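Local coordinates for protein argininosuccinate lyase (PDB 6RXA) that acts as an EDDS lyase, a carbon-nitrogen lyase of the aspartase/fumarase superfamily that binds fumarate, at residues A147-T152 / I166-Y171. The protein carries 2 engineered substitutions. Numbering follows the deposited sequence.
Sequences ADHLDT and ITLGHY
Leu-168 and His-149 run alongside each other. The methyl CD2 of Leu-168 lies over one face of the imidazole, nearer its CG-ND1 side, in a CH-pi contact 3.9 Å from the ring centroid. The Leu-168 CG is anti to its own backbone N (chi1 178°), which sets it beside His-149 CB. At the ring edge, in plane, His-149 ND1 meets Thr-152 OG1 at 2.7 Å, a hydrogen bond that either could donate. The bond helps hold the ring's rotation. It spans the type I turn 149-152. The Thr-152 methyl CG2 rests alongside Leu-168 CB at 3.9 Å.

Backbone bonds join the loop to the helix start. Leu-168 N donates to Thr-152 O at 2.9 Å, and the same oxygen takes a CA-H...O contact from Thr-167. Gly-169 N donates to His-149 O at 3.1 Å. Gly-169 has no side chain, and this loop carbonyl comes close to it.

Thr-167 is the N-cap of helix 168-193. Its OG1 is turned to lie near both the backbone N and the carbonyl carbon (chi1 67°), where it accepts from His-170 N at 3.0 Å. The hydroxyl donates to a water, which in turn donates to Leu-150 O. The methyl CG2 lies 3.4 Å from Leu-150 O. An alanine here would probably leave His-170 N without its cap and cut the water bridge to the loop.

Leu-150 packs on helix 451-500, and Thr-167 touches Trp-437. The contact closes the open end of the antiparallel hairpin 153-158/161-167. Thr-158, which binds fumarate, is at the other end of strand 153-158. Three successive N-H groups of the helix start, 168 to 170, thus find acceptors in two loop carbonyls and one hydroxyl, whose partial negative charge would probably stabilise the positive end of the helix dipole.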
loop_
_atom_site.group_PDB
_atom_site.type_symbol
_atom_site.label_atom_id
_atom_site.label_comp_id
_atom_site.label_asym_id
_atom_site.label_seq_id
_atom_site.Cartn_x
_atom_site.Cartn_y
_atom_site.Cartn_z
ATOM N N ALA A 147 26.217 6.774 25.711
ATOM C CA ALA A 147 27.046 7.406 26.723
ATOM C C ALA A 147 28.291 6.597 27.053
ATOM O O ALA A 147 29.270 7.169 27.538
ATOM C CB ALA A 147 26.208 7.634 27.980
ATOM N N ASP A 148 28.281 5.296 26.795
ATOM C CA ASP A 148 29.436 4.441 27.041
ATOM C C ASP A 148 30.345 4.316 25.826
ATOM O O ASP A 148 31.353 3.604 25.895
ATOM C CB ASP A 148 28.977 3.040 27.454
ATOM C CG ASP A 148 28.454 2.988 28.872
ATOM O OD1 ASP A 148 28.756 3.907 29.663
ATOM O OD2 ASP A 148 27.749 2.011 29.190
ATOM N N HIS A 149 30.019 4.993 24.721
ATOM C CA HIS A 149 30.722 4.793 23.459
ATOM C C HIS A 149 31.131 6.096 22.789
ATOM O O HIS A 149 31.220 6.165 21.564
ATOM C CB HIS A 149 29.920 3.888 22.534
ATOM C CG HIS A 149 29.888 2.485 23.026
ATOM N ND1 HIS A 149 30.959 1.628 22.889
ATOM C CD2 HIS A 149 28.956 1.814 23.741
ATOM C CE1 HIS A 149 30.674 0.476 23.468
ATOM N NE2 HIS A 149 29.462 0.561 23.989
ATOM N N LEU A 150 31.475 7.110 23.583
ATOM C CA LEU A 150 31.925 8.376 23.027
ATOM C C LEU A 150 33.286 8.253 22.365
ATOM O O LEU A 150 33.641 9.103 21.536
ATOM C CB LEU A 150 32.026 9.415 24.145
ATOM C CG LEU A 150 30.708 9.782 24.831
ATOM C CD1 LEU A 150 30.948 10.724 26.008
ATOM C CD2 LEU A 150 29.739 10.401 23.845
ATOM N N ASP A 151 34.069 7.243 22.755
ATOM C CA ASP A 151 35.407 7.026 22.225
ATOM C C ASP A 151 35.474 5.833 21.279
ATOM O O ASP A 151 36.572 5.419 20.896
ATOM C CB ASP A 151 36.416 6.785 23.356
ATOM C CG ASP A 151 36.579 7.975 24.272
ATOM O OD1 ASP A 151 36.415 9.119 23.808
ATOM O OD2 ASP A 151 36.882 7.760 25.465
ATOM N N THR A 152 34.338 5.232 20.933
ATOM C CA THR A 152 34.331 4.020 20.112
ATOM C C THR A 152 34.353 4.431 18.641
ATOM O O THR A 152 33.331 4.491 17.960
ATOM C CB THR A 152 33.121 3.162 20.458
ATOM O OG1 THR A 152 33.192 2.804 21.844
ATOM C CG2 THR A 152 33.097 1.893 19.632
ATOM N N ILE A 166 33.332 8.294 12.605
ATOM C CA ILE A 166 32.457 8.802 13.656
ATOM C C ILE A 166 32.742 7.991 14.916
ATOM O O ILE A 166 33.804 7.376 15.044
ATOM C CB ILE A 166 30.976 8.707 13.249
ATOM C CG1 ILE A 166 30.581 7.256 12.986
ATOM C CG2 ILE A 166 30.698 9.566 12.027
ATOM C CD1 ILE A 166 29.077 7.003 13.096
ATOM N N THR A 167 31.788 7.966 15.844
ATOM C CA THR A 167 31.838 7.032 16.961
ATOM C C THR A 167 30.498 6.316 17.052
ATOM O O THR A 167 29.480 6.789 16.538
ATOM C CB THR A 167 32.099 7.734 18.296
ATOM O OG1 THR A 167 30.957 8.543 18.612
ATOM C CG2 THR A 167 33.343 8.593 18.227
ATOM N N LEU A 168 30.497 5.165 17.725
ATOM C CA LEU A 168 29.238 4.468 17.965
ATOM C C LEU A 168 28.258 5.348 18.737
ATOM O O LEU A 168 27.050 5.324 18.468
ATOM C CB LEU A 168 29.505 3.139 18.675
ATOM C CG LEU A 168 28.286 2.294 19.052
ATOM C CD1 LEU A 168 27.427 1.981 17.828
ATOM C CD2 LEU A 168 28.735 1.023 19.733
ATOM N N GLY A 169 28.754 6.141 19.691
ATOM C CA GLY A 169 27.878 7.069 20.390
ATOM C C GLY A 169 27.193 8.057 19.464
ATOM O O GLY A 169 26.004 8.340 19.604
ATOM N N HIS A 170 27.955 8.641 18.540
ATOM C CA HIS A 170 27.383 9.572 17.570
ATOM C C HIS A 170 26.282 8.916 16.748
ATOM O O HIS A 170 25.217 9.506 16.535
ATOM C CB HIS A 170 28.517 10.077 16.682
ATOM C CG HIS A 170 28.077 10.977 15.579
ATOM N ND1 HIS A 170 28.173 10.610 14.255
ATOM C CD2 HIS A 170 27.551 12.225 15.592
ATOM C CE1 HIS A 170 27.715 11.594 13.500
ATOM N NE2 HIS A 170 27.334 12.586 14.287
ATOM N N TYR A 171 26.522 7.690 16.271
ATOM C CA TYR A 171 25.510 6.974 15.504
ATOM C C TYR A 171 24.232 6.783 16.320
ATOM O O TYR A 171 23.119 7.047 15.841
ATOM C CB TYR A 171 26.061 5.614 15.030
ATOM C CG TYR A 171 25.017 4.842 14.256
ATOM C CD1 TYR A 171 24.103 4.036 14.907
ATOM C CD2 TYR A 171 24.915 4.963 12.882
ATOM C CE1 TYR A 171 23.123 3.376 14.225
ATOM C CE2 TYR A 171 23.924 4.292 12.178
ATOM C CZ TYR A 171 23.032 3.496 12.856
ATOM O OH TYR A 171 22.030 2.823 12.189
HETATM O O HOH W 1 31.622 10.609 20.300
#